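Local coordinates for extracellular solute-binding protein, family 1 (PDB 6FTH) that probably binds human milk oligosaccharides outside the cell as the solute-binding component of an ABC transporter that imports them, at residues H259-S263 against E264-P268; F341-S344 against S345-N349; Y386-E390 against D391-K395; D447-P450 against D451-P455; A468-S471 against N472-Q476. One frame throughout, in Å; residues are numbered along the deposited sequence.

Contact 1: H259-S263 against E264-P268; sequences HKLIS and EGLIP
Glu264 folds back along the end of helix 249-263, its aliphatic part lying over the carbonyl of Lys260: CG comes within 3.3 Å of Lys260 O. With CG anti to the carbonyl carbon (chi1 -67°) and the chain extended beyond it, the carboxylate is carried obliquely across the Lys260 side chain, where OE1 is 3.9 Å from Lys260 CG. The charged ends do not meet: Lys260 NZ makes its salt bridge with Glu177, and Glu264 OE2 has a long, weak ion pair with Lys181. A leucine in place of Glu264 would probably leave Lys181 without this weak counter-charge. Beneath, Leu261 meets two residues of the following loop: its CD2 lies 3.9 Å from Leu266 CD1, the side chains crossing near a right angle, and its CB touches Ile267 CD1. Ile267 also presents CB to Ile262 CG1 at 3.8 Å. Its buried amide N has no partner, but a water donates to both Ile262 O and Ile267 O, tying loop to helix. The backbone evidence is two bonds: Leu266 N to Leu261 O (2.9 Å, 161° at the hydrogen) and Gly265 N to Ile262 O (3.0 Å). With Gly265 at positive phi as the C-prime residue, they define a Schellman motif that ends the helix.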
loop_
_atom_site.group_PDB
_atom_site.type_symbol
_atom_site.label_atom_id
_atom_site.label_comp_id
_atom_site.label_asym_id
_atom_site.label_seq_id
_atom_site.Cartn_x
_atom_site.Cartn_y
_atom_site.Cartn_z
ATOM N N HIS A 259 13.981 -20.395 -7.874
ATOM C CA HIS A 259 13.945 -21.568 -8.750
ATOM C C HIS A 259 14.439 -22.812 -8.020
ATOM O O HIS A 259 13.892 -23.905 -8.209
ATOM C CB HIS A 259 14.737 -21.350 -10.032
ATOM C CG HIS A 259 14.746 -22.558 -10.914
ATOM N ND1 HIS A 259 13.586 -23.123 -11.393
ATOM C CD2 HIS A 259 15.757 -23.350 -11.338
ATOM C CE1 HIS A 259 13.886 -24.198 -12.104
ATOM N NE2 HIS A 259 15.196 -24.357 -12.082
ATOM N N LYS A 260 15.450 -22.661 -7.170
ATOM C CA LYS A 260 15.913 -23.784 -6.376
ATOM C C LYS A 260 14.785 -24.305 -5.499
ATOM O O LYS A 260 14.482 -25.503 -5.498
ATOM C CB LYS A 260 17.117 -23.364 -5.530
ATOM C CG LYS A 260 17.740 -24.532 -4.746
ATOM C CD LYS A 260 18.892 -24.094 -3.848
ATOM C CE LYS A 260 19.650 -25.324 -3.313
ATOM N NZ LYS A 260 20.597 -24.996 -2.211
ATOM N N LEU A 261 14.119 -23.404 -4.780
ATOM C CA LEU A 261 13.011 -23.801 -3.920
ATOM C C LEU A 261 11.909 -24.487 -4.716
ATOM O O LEU A 261 11.386 -25.531 -4.299
ATOM C CB LEU A 261 12.443 -22.581 -3.206
ATOM C CG LEU A 261 13.364 -21.829 -2.233
ATOM C CD1 LEU A 261 12.573 -20.790 -1.401
ATOM C CD2 LEU A 261 14.145 -22.729 -1.318
ATOM N N ILE A 262 11.505 -23.883 -5.837
ATOM C CA ILE A 262 10.453 -24.454 -6.678
ATOM C C ILE A 262 10.858 -25.833 -7.178
ATOM O O ILE A 262 10.061 -26.782 -7.144
ATOM C CB ILE A 262 10.109 -23.487 -7.832
ATOM C CG1 ILE A 262 9.361 -22.271 -7.299
ATOM C CG2 ILE A 262 9.234 -24.177 -8.897
ATOM C CD1 ILE A 262 9.322 -21.097 -8.264
ATOM N N SER A 263 12.103 -25.975 -7.628
ATOM C CA SER A 263 12.572 -27.246 -8.170
ATOM C C SER A 263 12.610 -28.338 -7.103
ATOM O O SER A 263 12.535 -29.528 -7.436
ATOM C CB SER A 263 13.953 -27.050 -8.807
ATOM O OG SER A 263 14.983 -26.993 -7.838
ATOM N N GLU A 264 12.695 -27.950 -5.832
ATOM C CA GLU A 264 12.693 -28.862 -4.701
ATOM C C GLU A 264 11.298 -29.111 -4.145
ATOM O O GLU A 264 11.169 -29.788 -3.120
ATOM C CB GLU A 264 13.640 -28.331 -3.610
ATOM C CG GLU A 264 15.106 -28.351 -4.046
ATOM C CD GLU A 264 16.077 -27.799 -3.028
ATOM O OE1 GLU A 264 15.764 -26.814 -2.313
ATOM O OE2 GLU A 264 17.191 -28.337 -2.949
ATOM N N GLY A 265 10.250 -28.604 -4.792
ATOM C CA GLY A 265 8.911 -28.810 -4.299
ATOM C C GLY A 265 8.583 -28.034 -3.050
ATOM O O GLY A 265 7.669 -28.423 -2.308
ATOM N N LEU A 266 9.298 -26.937 -2.779
ATOM C CA LEU A 266 9.064 -26.163 -1.568
ATOM C C LEU A 266 8.104 -25.000 -1.767
ATOM O O LEU A 266 7.667 -24.396 -0.777
ATOM C CB LEU A 266 10.389 -25.672 -1.016
ATOM C CG LEU A 266 11.448 -26.770 -0.822
ATOM C CD1 LEU A 266 12.800 -26.234 -0.419
ATOM C CD2 LEU A 266 10.990 -27.805 0.213
ATOM N N ILE A 267 7.777 -24.682 -3.013
ATOM C CA ILE A 267 6.768 -23.714 -3.418
ATOM C C ILE A 267 5.881 -24.416 -4.443
ATOM O O ILE A 267 6.406 -25.214 -5.227
ATOM C CB ILE A 267 7.455 -22.475 -4.019
ATOM C CG1 ILE A 267 8.202 -21.729 -2.913
ATOM C CG2 ILE A 267 6.454 -21.606 -4.755
ATOM C CD1 ILE A 267 9.069 -20.553 -3.373
ATOM N N PRO A 268 4.567 -24.152 -4.506
ATOM C CA PRO A 268 3.726 -24.889 -5.468
ATOM C C PRO A 268 4.192 -24.689 -6.900
ATOM O O PRO A 268 4.514 -23.573 -7.322
ATOM C CB PRO A 268 2.332 -24.303 -5.240
ATOM C CG PRO A 268 2.355 -23.855 -3.792
ATOM C CD PRO A 268 3.751 -23.302 -3.619
HETATM O O HOH W 1 7.323 -27.083 -7.048
#

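Contact 2: F341-S344 against S345-N349; sequences FSLS and SHAAN
Ser344 turns its hydroxyl forward along the chain, so that OG receives His346 N at 3.0 Å with an N-H...O angle of 154°. The torsion responsible is chi1 of 168°, which sets OG anti to the backbone N of Ser344 and beside its own carbonyl carbon, the side on which the next two residues follow. The same serine is used a second time through its backbone: Ala347 N donates to Ser344 O at 3.1 Å, nearly straight at the hydrogen but coming from above the carbonyl plane, 70° out of it. The OG bond to the amide two residues on makes an ST turn, and the carbonyl bond closes a type I beta turn from Ser344 to Ala347; together they lead the chain from strand 339-343 toward helix 350-360. Ala347 points its CB back at the strand, where it meets Leu343 CD1 at 3.8 Å. Leu343, whose CG is also anti to the backbone N, reaches that methyl with one branch, and its side chain is packed as well on Lys350, Ala353 and Leu354 of the helix. Ser345 OG stands 3.2 Å above the plane of the His346 ring, over its centre, while it hydrogen-bonds to Gly101 O and, weakly, to Leu102 O.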
loop_
_atom_site.group_PDB
_atom_site.type_symbol
_atom_site.label_atom_id
_atom_site.label_comp_id
_atom_site.label_asym_id
_atom_site.label_seq_id
_atom_site.Cartn_x
_atom_site.Cartn_y
_atom_site.Cartn_z
ATOM N N PHE A 341 -8.999 14.646 -1.904
ATOM C CA PHE A 341 -9.885 15.796 -2.080
ATOM C C PHE A 341 -9.392 16.659 -3.222
ATOM O O PHE A 341 -8.253 17.143 -3.186
ATOM C CB PHE A 341 -9.917 16.653 -0.802
ATOM C CG PHE A 341 -10.913 17.794 -0.845
ATOM C CD1 PHE A 341 -10.625 18.973 -1.527
ATOM C CD2 PHE A 341 -12.133 17.690 -0.191
ATOM C CE1 PHE A 341 -11.541 20.021 -1.565
ATOM C CE2 PHE A 341 -13.059 18.734 -0.235
ATOM C CZ PHE A 341 -12.762 19.890 -0.938
ATOM N N SER A 342 -10.229 16.889 -4.231
ATOM C CA SER A 342 -9.898 17.840 -5.280
ATOM C C SER A 342 -11.122 18.693 -5.579
ATOM O O SER A 342 -12.250 18.200 -5.519
ATOM C CB SER A 342 -9.431 17.144 -6.570
ATOM O OG SER A 342 -8.174 16.489 -6.412
ATOM N N LEU A 343 -10.882 19.968 -5.858
ATOM C CA LEU A 343 -11.920 20.972 -6.082
ATOM C C LEU A 343 -11.870 21.403 -7.539
ATOM O O LEU A 343 -10.806 21.758 -8.043
ATOM C CB LEU A 343 -11.657 22.196 -5.200
ATOM C CG LEU A 343 -12.567 23.425 -5.298
ATOM C CD1 LEU A 343 -14.022 23.076 -5.038
ATOM C CD2 LEU A 343 -12.098 24.496 -4.324
ATOM N N SER A 344 -13.017 21.391 -8.205
ATOM C CA SER A 344 -13.073 21.862 -9.581
ATOM C C SER A 344 -12.741 23.346 -9.637
ATOM O O SER A 344 -13.232 24.142 -8.832
ATOM C CB SER A 344 -14.480 21.662 -10.149
ATOM O OG SER A 344 -14.610 22.364 -11.373
ATOM N N SER A 345 -11.913 23.722 -10.614
ATOM C CA SER A 345 -11.597 25.128 -10.810
ATOM C C SER A 345 -12.824 25.926 -11.213
ATOM O O SER A 345 -12.806 27.158 -11.123
ATOM C CB SER A 345 -10.536 25.270 -11.894
ATOM O OG SER A 345 -11.031 24.740 -13.103
ATOM N N HIS A 346 -13.891 25.256 -11.643
ATOM C CA HIS A 346 -15.106 25.940 -12.054
ATOM C C HIS A 346 -16.266 25.683 -11.098
ATOM O O HIS A 346 -17.417 25.974 -11.430
ATOM C CB HIS A 346 -15.425 25.564 -13.500
ATOM C CG HIS A 346 -14.254 25.772 -14.414
ATOM N ND1 HIS A 346 -13.699 24.761 -15.170
ATOM C CD2 HIS A 346 -13.486 26.867 -14.632
ATOM C CE1 HIS A 346 -12.665 25.236 -15.846
ATOM N NE2 HIS A 346 -12.514 26.511 -15.534
ATOM N N ALA A 347 -15.984 25.171 -9.902
ATOM C CA ALA A 347 -17.035 25.011 -8.907
ATOM C C ALA A 347 -17.660 26.361 -8.578
ATOM O O ALA A 347 -16.965 27.359 -8.385
ATOM C CB ALA A 347 -16.473 24.389 -7.636
ATOM N N ALA A 348 -18.988 26.376 -8.498
ATOM C CA ALA A 348 -19.709 27.626 -8.275
ATOM C C ALA A 348 -19.428 28.211 -6.897
ATOM O O ALA A 348 -19.206 29.420 -6.764
ATOM C CB ALA A 348 -21.205 27.379 -8.443
ATOM N N ASN A 349 -19.432 27.383 -5.863
ATOM C CA ASN A 349 -19.384 27.847 -4.477
ATOM C C ASN A 349 -18.104 27.327 -3.812
ATOM O O ASN A 349 -18.143 26.408 -2.977
ATOM C CB ASN A 349 -20.638 27.376 -3.757
ATOM C CG ASN A 349 -21.912 27.884 -4.419
ATOM O OD1 ASN A 349 -22.086 29.090 -4.602
ATOM N ND2 ASN A 349 -22.793 26.966 -4.800
#

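Contact 3: Y386-E390 against D391-K395; sequences YTVDE and DKYTK
Asp389 is the N-cap of helix 390-398, at the joint between strand 385-388 and the helix in a beta-alpha-beta unit that continues to strand 418-420. The capping bond runs from Lys392 N to Asp389 OD1, 3.2 Å long with 160° at the hydrogen, and the donor meets the oxygen from above the carboxylate plane, 59° out of it. A chi1 of -175° swings the carboxylate over the first turn, pressing CG to 3.4 Å from Lys392 CB; the two side chains cross at about a right angle. Water 2 donates to the same OD1 and accepts from Asp391 N at 2.9 Å, so OD1 serves two first-turn amides, one directly and one through the water. These N-H groups at the helix start would probably favour the ionised carboxylate. Lys392 NZ does not answer it, bonding instead to Asn376 O. The backbone of Asp389 begins the helical series, its O accepting Tyr393 N at 2.9 Å nearly along the C=O axis, and Thr394 N follows onto Glu390 O. From the strand, Val388 CG1 approaches the Tyr393 ring obliquely, reaching CD2 at 3.7 Å.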
loop_
_atom_site.group_PDB
_atom_site.type_symbol
_atom_site.label_atom_id
_atom_site.label_comp_id
_atom_site.label_asym_id
_atom_site.label_seq_id
_atom_site.Cartn_x
_atom_site.Cartn_y
_atom_site.Cartn_z
ATOM N N TYR A 386 -11.220 7.513 21.744
ATOM C CA TYR A 386 -12.392 6.942 21.093
ATOM C C TYR A 386 -12.343 5.438 21.271
ATOM O O TYR A 386 -11.267 4.844 21.228
ATOM C CB TYR A 386 -12.421 7.301 19.605
ATOM C CG TYR A 386 -12.455 8.786 19.405
ATOM C CD1 TYR A 386 -13.656 9.484 19.394
ATOM C CD2 TYR A 386 -11.273 9.507 19.315
ATOM C CE1 TYR A 386 -13.685 10.843 19.254
ATOM C CE2 TYR A 386 -11.285 10.884 19.157
ATOM C CZ TYR A 386 -12.503 11.552 19.137
ATOM O OH TYR A 386 -12.571 12.918 18.999
ATOM N N THR A 387 -13.512 4.820 21.448
ATOM C CA THR A 387 -13.623 3.372 21.604
ATOM C C THR A 387 -14.568 2.796 20.562
ATOM O O THR A 387 -15.712 3.241 20.427
ATOM C CB THR A 387 -14.114 3.000 23.003
ATOM O OG1 THR A 387 -13.198 3.525 23.975
ATOM C CG2 THR A 387 -14.214 1.490 23.145
ATOM N N VAL A 388 -14.077 1.806 19.840
ATOM C CA VAL A 388 -14.845 1.093 18.829
ATOM C C VAL A 388 -15.488 -0.143 19.455
ATOM O O VAL A 388 -14.842 -0.900 20.194
ATOM C CB VAL A 388 -13.939 0.690 17.657
ATOM C CG1 VAL A 388 -14.730 -0.114 16.594
ATOM C CG2 VAL A 388 -13.298 1.908 17.029
ATOM N N ASP A 389 -16.762 -0.360 19.139
ATOM C CA ASP A 389 -17.429 -1.622 19.449
ATOM C C ASP A 389 -16.975 -2.612 18.384
ATOM O O ASP A 389 -17.461 -2.592 17.251
ATOM C CB ASP A 389 -18.938 -1.412 19.416
ATOM C CG ASP A 389 -19.716 -2.637 19.847
ATOM O OD1 ASP A 389 -19.239 -3.764 19.629
ATOM O OD2 ASP A 389 -20.832 -2.459 20.393
ATOM N N GLU A 390 -16.004 -3.450 18.734
ATOM C CA GLU A 390 -15.312 -4.273 17.746
ATOM C C GLU A 390 -16.245 -5.261 17.066
ATOM O O GLU A 390 -16.186 -5.433 15.839
ATOM C CB GLU A 390 -14.150 -5.004 18.412
ATOM C CG GLU A 390 -13.066 -4.064 18.914
ATOM C CD GLU A 390 -12.063 -4.735 19.800
ATOM O OE1 GLU A 390 -11.822 -5.948 19.628
ATOM O OE2 GLU A 390 -11.510 -4.022 20.669
ATOM N N ASP A 391 -17.108 -5.935 17.837
ATOM C CA ASP A 391 -17.997 -6.916 17.227
ATOM C C ASP A 391 -19.018 -6.249 16.326
ATOM O O ASP A 391 -19.387 -6.793 15.278
ATOM C CB ASP A 391 -18.702 -7.729 18.309
ATOM C CG ASP A 391 -17.762 -8.638 19.053
ATOM O OD1 ASP A 391 -16.649 -8.910 18.533
ATOM O OD2 ASP A 391 -18.137 -9.094 20.156
ATOM N N LYS A 392 -19.495 -5.076 16.721
ATOM C CA LYS A 392 -20.470 -4.357 15.910
ATOM C C LYS A 392 -19.839 -3.857 14.615
ATOM O O LYS A 392 -20.472 -3.873 13.552
ATOM C CB LYS A 392 -21.030 -3.189 16.709
ATOM C CG LYS A 392 -22.278 -2.566 16.089
ATOM C CD LYS A 392 -22.917 -1.551 17.032
ATOM C CE LYS A 392 -24.091 -0.818 16.392
ATOM N NZ LYS A 392 -24.608 0.284 17.287
ATOM N N TYR A 393 -18.587 -3.414 14.695
ATOM C CA TYR A 393 -17.846 -2.983 13.511
ATOM C C TYR A 393 -17.727 -4.118 12.501
ATOM O O TYR A 393 -18.019 -3.943 11.314
ATOM C CB TYR A 393 -16.469 -2.498 13.981
ATOM C CG TYR A 393 -15.513 -1.991 12.934
ATOM C CD1 TYR A 393 -14.951 -2.847 12.004
ATOM C CD2 TYR A 393 -15.134 -0.650 12.923
ATOM C CE1 TYR A 393 -14.066 -2.380 11.060
ATOM C CE2 TYR A 393 -14.235 -0.172 11.987
ATOM C CZ TYR A 393 -13.710 -1.046 11.065
ATOM O OH TYR A 393 -12.823 -0.605 10.106
ATOM N N THR A 394 -17.278 -5.292 12.946
ATOM C CA THR A 394 -17.122 -6.410 12.014
ATOM C C THR A 394 -18.456 -6.830 11.420
ATOM O O THR A 394 -18.537 -7.165 10.232
ATOM C CB THR A 394 -16.432 -7.581 12.694
ATOM O OG1 THR A 394 -17.167 -7.966 13.847
ATOM C CG2 THR A 394 -15.050 -7.194 13.139
ATOM N N LYS A 395 -19.523 -6.795 12.219
ATOM C CA LYS A 395 -20.831 -7.114 11.665
ATOM C C LYS A 395 -21.244 -6.101 10.604
ATOM O O LYS A 395 -21.788 -6.479 9.563
ATOM C CB LYS A 395 -21.874 -7.216 12.774
ATOM C CG LYS A 395 -23.250 -7.606 12.246
ATOM C CD LYS A 395 -24.222 -7.939 13.331
ATOM C CE LYS A 395 -25.498 -8.535 12.722
ATOM N NZ LYS A 395 -26.195 -7.569 11.832
HETATM O O HOH W 2 -17.131 -5.924 20.775
#

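Contact 4: D447-P450 against D451-P455; sequences DYIP and DYVNP
Asp451 and Pro450 begin a type I beta turn, Pro450 to Val453, in the loop that leads into helix 457-484. The turn is closed by Val453 N, which donates to Pro450 O at 3.1 Å and 169°. Asp451 OD1 takes two approaches: Tyr448 OH donates at 2.9 Å to the syn lone pair of OD1, with ring and carboxylate planes 67° apart, and water 3 lies 2.7 Å from OD1. That water is also 2.6 Å from Ile449 O, although it has more acceptors in reach than protons to give. Asp451 OD2 has a long, weak ion pair with Lys228. An alanine here would probably leave Tyr448 OH without its acceptor and that water held by fewer partners. Val453 CG2 meets Pro450 CD at 3.8 Å. Tyr452 takes a chi1 of 47°, which puts CG between the backbone N and the carbonyl carbon and folds the ring back over the proline: Pro450 CB sits 3.6 Å from the ring centroid in a CH-pi contact over one face.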
loop_
_atom_site.group_PDB
_atom_site.type_symbol
_atom_site.label_atom_id
_atom_site.label_comp_id
_atom_site.label_asym_id
_atom_site.label_seq_id
_atom_site.Cartn_x
_atom_site.Cartn_y
_atom_site.Cartn_z
ATOM N N ASP A 447 18.386 5.913 0.956
ATOM C CA ASP A 447 18.324 4.506 0.569
ATOM C C ASP A 447 16.906 4.081 0.187
ATOM O O ASP A 447 16.592 2.882 0.204
ATOM C CB ASP A 447 18.853 3.600 1.691
ATOM C CG ASP A 447 20.259 3.946 2.133
ATOM O OD1 ASP A 447 21.075 4.331 1.283
ATOM O OD2 ASP A 447 20.557 3.790 3.338
ATOM N N TYR A 448 16.056 5.045 -0.142
ATOM C CA TYR A 448 14.647 4.808 -0.439
ATOM C C TYR A 448 14.170 6.011 -1.229
ATOM O O TYR A 448 14.405 7.149 -0.806
ATOM C CB TYR A 448 13.855 4.704 0.884
ATOM C CG TYR A 448 12.376 4.409 0.744
ATOM C CD1 TYR A 448 11.931 3.113 0.674
ATOM C CD2 TYR A 448 11.433 5.435 0.718
ATOM C CE1 TYR A 448 10.575 2.834 0.553
ATOM C CE2 TYR A 448 10.081 5.160 0.625
ATOM C CZ TYR A 448 9.684 3.857 0.531
ATOM O OH TYR A 448 8.334 3.587 0.400
ATOM N N ILE A 449 13.527 5.785 -2.370
ATOM C CA ILE A 449 12.930 6.877 -3.133
ATOM C C ILE A 449 11.667 7.323 -2.410
ATOM O O ILE A 449 10.703 6.550 -2.356
ATOM C CB ILE A 449 12.614 6.433 -4.565
ATOM C CG1 ILE A 449 13.892 5.957 -5.274
ATOM C CG2 ILE A 449 11.924 7.564 -5.306
ATOM C CD1 ILE A 449 13.588 5.175 -6.538
ATOM N N PRO A 450 11.632 8.513 -1.809
ATOM C CA PRO A 450 10.461 8.876 -0.996
ATOM C C PRO A 450 9.164 8.879 -1.785
ATOM O O PRO A 450 9.122 9.144 -3.001
ATOM C CB PRO A 450 10.811 10.273 -0.457
ATOM C CG PRO A 450 12.302 10.268 -0.396
ATOM C CD PRO A 450 12.710 9.507 -1.654
ATOM N N ASP A 451 8.087 8.570 -1.060
ATOM C CA ASP A 451 6.789 8.413 -1.676
ATOM C C ASP A 451 6.324 9.688 -2.375
ATOM O O ASP A 451 5.491 9.608 -3.283
ATOM C CB ASP A 451 5.786 8.029 -0.587
ATOM C CG ASP A 451 6.137 6.736 0.118
ATOM O OD1 ASP A 451 6.932 5.948 -0.440
ATOM O OD2 ASP A 451 5.596 6.499 1.241
ATOM N N TYR A 452 6.836 10.848 -1.977
ATOM C CA TYR A 452 6.414 12.130 -2.527
ATOM C C TYR A 452 7.162 12.539 -3.800
ATOM O O TYR A 452 6.882 13.612 -4.343
ATOM C CB TYR A 452 6.539 13.224 -1.464
ATOM C CG TYR A 452 7.840 13.272 -0.689
ATOM C CD1 TYR A 452 8.972 13.849 -1.245
ATOM C CD2 TYR A 452 7.924 12.783 0.604
ATOM C CE1 TYR A 452 10.140 13.920 -0.557
ATOM C CE2 TYR A 452 9.117 12.842 1.306
ATOM C CZ TYR A 452 10.218 13.419 0.723
ATOM O OH TYR A 452 11.435 13.488 1.391
ATOM N N VAL A 453 8.105 11.737 -4.286
ATOM C CA VAL A 453 8.840 12.088 -5.502
ATOM C C VAL A 453 7.893 11.901 -6.681
ATOM O O VAL A 453 7.578 10.768 -7.044
ATOM C CB VAL A 453 10.098 11.227 -5.664
ATOM C CG1 VAL A 453 10.837 11.578 -6.965
ATOM C CG2 VAL A 453 11.031 11.428 -4.487
ATOM N N ASN A 454 7.438 13.013 -7.258
ATOM C CA ASN A 454 6.368 13.036 -8.263
ATOM C C ASN A 454 6.926 13.591 -9.578
ATOM O O ASN A 454 7.085 14.816 -9.694
ATOM C CB ASN A 454 5.242 13.964 -7.773
ATOM C CG ASN A 454 4.672 13.584 -6.385
ATOM O OD1 ASN A 454 4.485 14.447 -5.494
ATOM N ND2 ASN A 454 4.356 12.315 -6.217
ATOM N N PRO A 455 7.221 12.754 -10.587
ATOM C CA PRO A 455 7.664 13.296 -11.889
ATOM C C PRO A 455 6.579 14.136 -12.534
ATOM O O PRO A 455 5.386 13.891 -12.352
ATOM C CB PRO A 455 7.935 12.042 -12.720
ATOM C CG PRO A 455 8.206 10.963 -11.714
ATOM C CD PRO A 455 7.274 11.285 -10.591
HETATM O O HOH W 3 8.242 5.704 -2.803
#

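Contact 5: A468-S471 against N472-Q476; sequences AQIS and NVVMQ
Ile470 at chi1 -71° and Val474 at chi1 172° each turn CG2 so that the two branches meet at 3.9 Å, the side chains lying side by side and pointing the same way. Asn472 reaches back along the helix until ND2 is 3.2 Å from Ala468 O, but the angle is too poor for a hydrogen bond; its amide plane stands nearly perpendicular to that of Gln469, beside it. All this is one pair of turns in the middle of helix 457-484, held by i to i+4 bonds: Val474 N to Ile470 O at 3.0 Å, and Met475 N to Ser471 O at 2.9 Å. The Ile470 and Val474 side chains both also meet Leu246, and Val474 packs on Tyr494 and Leu498 of helix 487-500. Ser471 OG bonds back to Asn467 O, one turn earlier. Met475 CB rests 3.3 Å from Ser471 O.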
loop_
_atom_site.group_PDB
_atom_site.type_symbol
_atom_site.label_atom_id
_atom_site.label_comp_id
_atom_site.label_asym_id
_atom_site.label_seq_id
_atom_site.Cartn_x
_atom_site.Cartn_y
_atom_site.Cartn_z
ATOM N N ALA A 468 5.393 0.182 -19.747
ATOM C CA ALA A 468 4.418 -0.750 -20.307
ATOM C C ALA A 468 5.112 -1.840 -21.107
ATOM O O ALA A 468 4.703 -3.004 -21.073
ATOM C CB ALA A 468 3.406 -0.006 -21.171
ATOM N N GLN A 469 6.175 -1.488 -21.831
ATOM C CA GLN A 469 6.896 -2.487 -22.598
ATOM C C GLN A 469 7.854 -3.277 -21.722
ATOM O O GLN A 469 7.966 -4.507 -21.848
ATOM C CB GLN A 469 7.668 -1.810 -23.741
ATOM C CG GLN A 469 6.802 -0.908 -24.624
ATOM C CD GLN A 469 5.630 -1.669 -25.232
ATOM O OE1 GLN A 469 5.736 -2.861 -25.521
ATOM N NE2 GLN A 469 4.502 -1.008 -25.354
ATOM N N ILE A 470 8.549 -2.578 -20.814
ATOM C CA ILE A 470 9.479 -3.242 -19.905
ATOM C C ILE A 470 8.755 -4.313 -19.095
ATOM O O ILE A 470 9.264 -5.428 -18.914
ATOM C CB ILE A 470 10.131 -2.186 -18.988
ATOM C CG1 ILE A 470 11.116 -1.309 -19.770
ATOM C CG2 ILE A 470 10.828 -2.835 -17.788
ATOM C CD1 ILE A 470 11.456 -0.022 -19.064
ATOM N N SER A 471 7.559 -3.992 -18.603
ATOM C CA SER A 471 6.903 -4.898 -17.672
ATOM C C SER A 471 6.532 -6.214 -18.338
ATOM O O SER A 471 6.599 -7.270 -17.691
ATOM C CB SER A 471 5.691 -4.225 -17.041
ATOM O OG SER A 471 4.742 -3.836 -17.994
ATOM N N ASN A 472 6.157 -6.182 -19.621
ATOM C CA ASN A 472 5.821 -7.423 -20.315
ATOM C C ASN A 472 7.010 -8.373 -20.331
ATOM O O ASN A 472 6.865 -9.575 -20.076
ATOM C CB ASN A 472 5.387 -7.147 -21.754
ATOM C CG ASN A 472 4.094 -6.358 -21.861
ATOM O OD1 ASN A 472 3.200 -6.468 -21.026
ATOM N ND2 ASN A 472 3.983 -5.570 -22.933
ATOM N N VAL A 473 8.203 -7.854 -20.631
ATOM C CA VAL A 473 9.395 -8.689 -20.653
ATOM C C VAL A 473 9.717 -9.186 -19.254
ATOM O O VAL A 473 9.980 -10.372 -19.048
ATOM C CB VAL A 473 10.582 -7.919 -21.266
ATOM C CG1 VAL A 473 11.883 -8.719 -21.190
ATOM C CG2 VAL A 473 10.252 -7.497 -22.716
ATOM N N VAL A 474 9.730 -8.276 -18.276
ATOM C CA VAL A 474 10.122 -8.644 -16.918
ATOM C C VAL A 474 9.213 -9.743 -16.385
ATOM O O VAL A 474 9.688 -10.734 -15.813
ATOM C CB VAL A 474 10.111 -7.408 -15.996
ATOM C CG1 VAL A 474 10.322 -7.826 -14.519
ATOM C CG2 VAL A 474 11.208 -6.425 -16.381
ATOM N N MET A 475 7.901 -9.565 -16.541
ATOM C CA MET A 475 6.948 -10.504 -15.956
ATOM C C MET A 475 7.095 -11.876 -16.599
ATOM O O MET A 475 7.121 -12.898 -15.904
ATOM C CB MET A 475 5.529 -9.949 -16.122
ATOM C CG MET A 475 4.389 -10.891 -15.753
ATOM S SD MET A 475 2.728 -10.134 -15.859
ATOM C CE MET A 475 3.008 -8.854 -17.087
ATOM N N GLN A 476 7.225 -11.913 -17.929
ATOM C CA GLN A 476 7.351 -13.186 -18.626
ATOM C C GLN A 476 8.650 -13.890 -18.262
ATOM O O GLN A 476 8.648 -15.075 -17.909
ATOM C CB GLN A 476 7.248 -12.956 -20.137
ATOM C CG GLN A 476 7.227 -14.229 -20.967
ATOM C CD GLN A 476 8.615 -14.748 -21.312
ATOM O OE1 GLN A 476 8.969 -15.889 -20.987
ATOM N NE2 GLN A 476 9.406 -13.916 -21.991
#

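Overall arrangement
The five contacts follow one another along the chain and none touches another. Contacts 1 and 2 lie on opposite sides of the chain's centre, their centres 55 Å apart, and contact 3 is likewise opposite both contact 4 and contact 5, at 36 and 44 Å between centres. Contact 4 is the most central, about 14 Å from the centre of the chain. Its loop runs into helix 457-484, which carries contact 5, 22 Å away between centres. Contact 1 approaches contact 5 most closely, with nearest atoms about 11 Å apart, and His259 ND1 bonds to Met482 O on that same helix. All five are local contacts between residues close in sequence, and none includes a bound sugar.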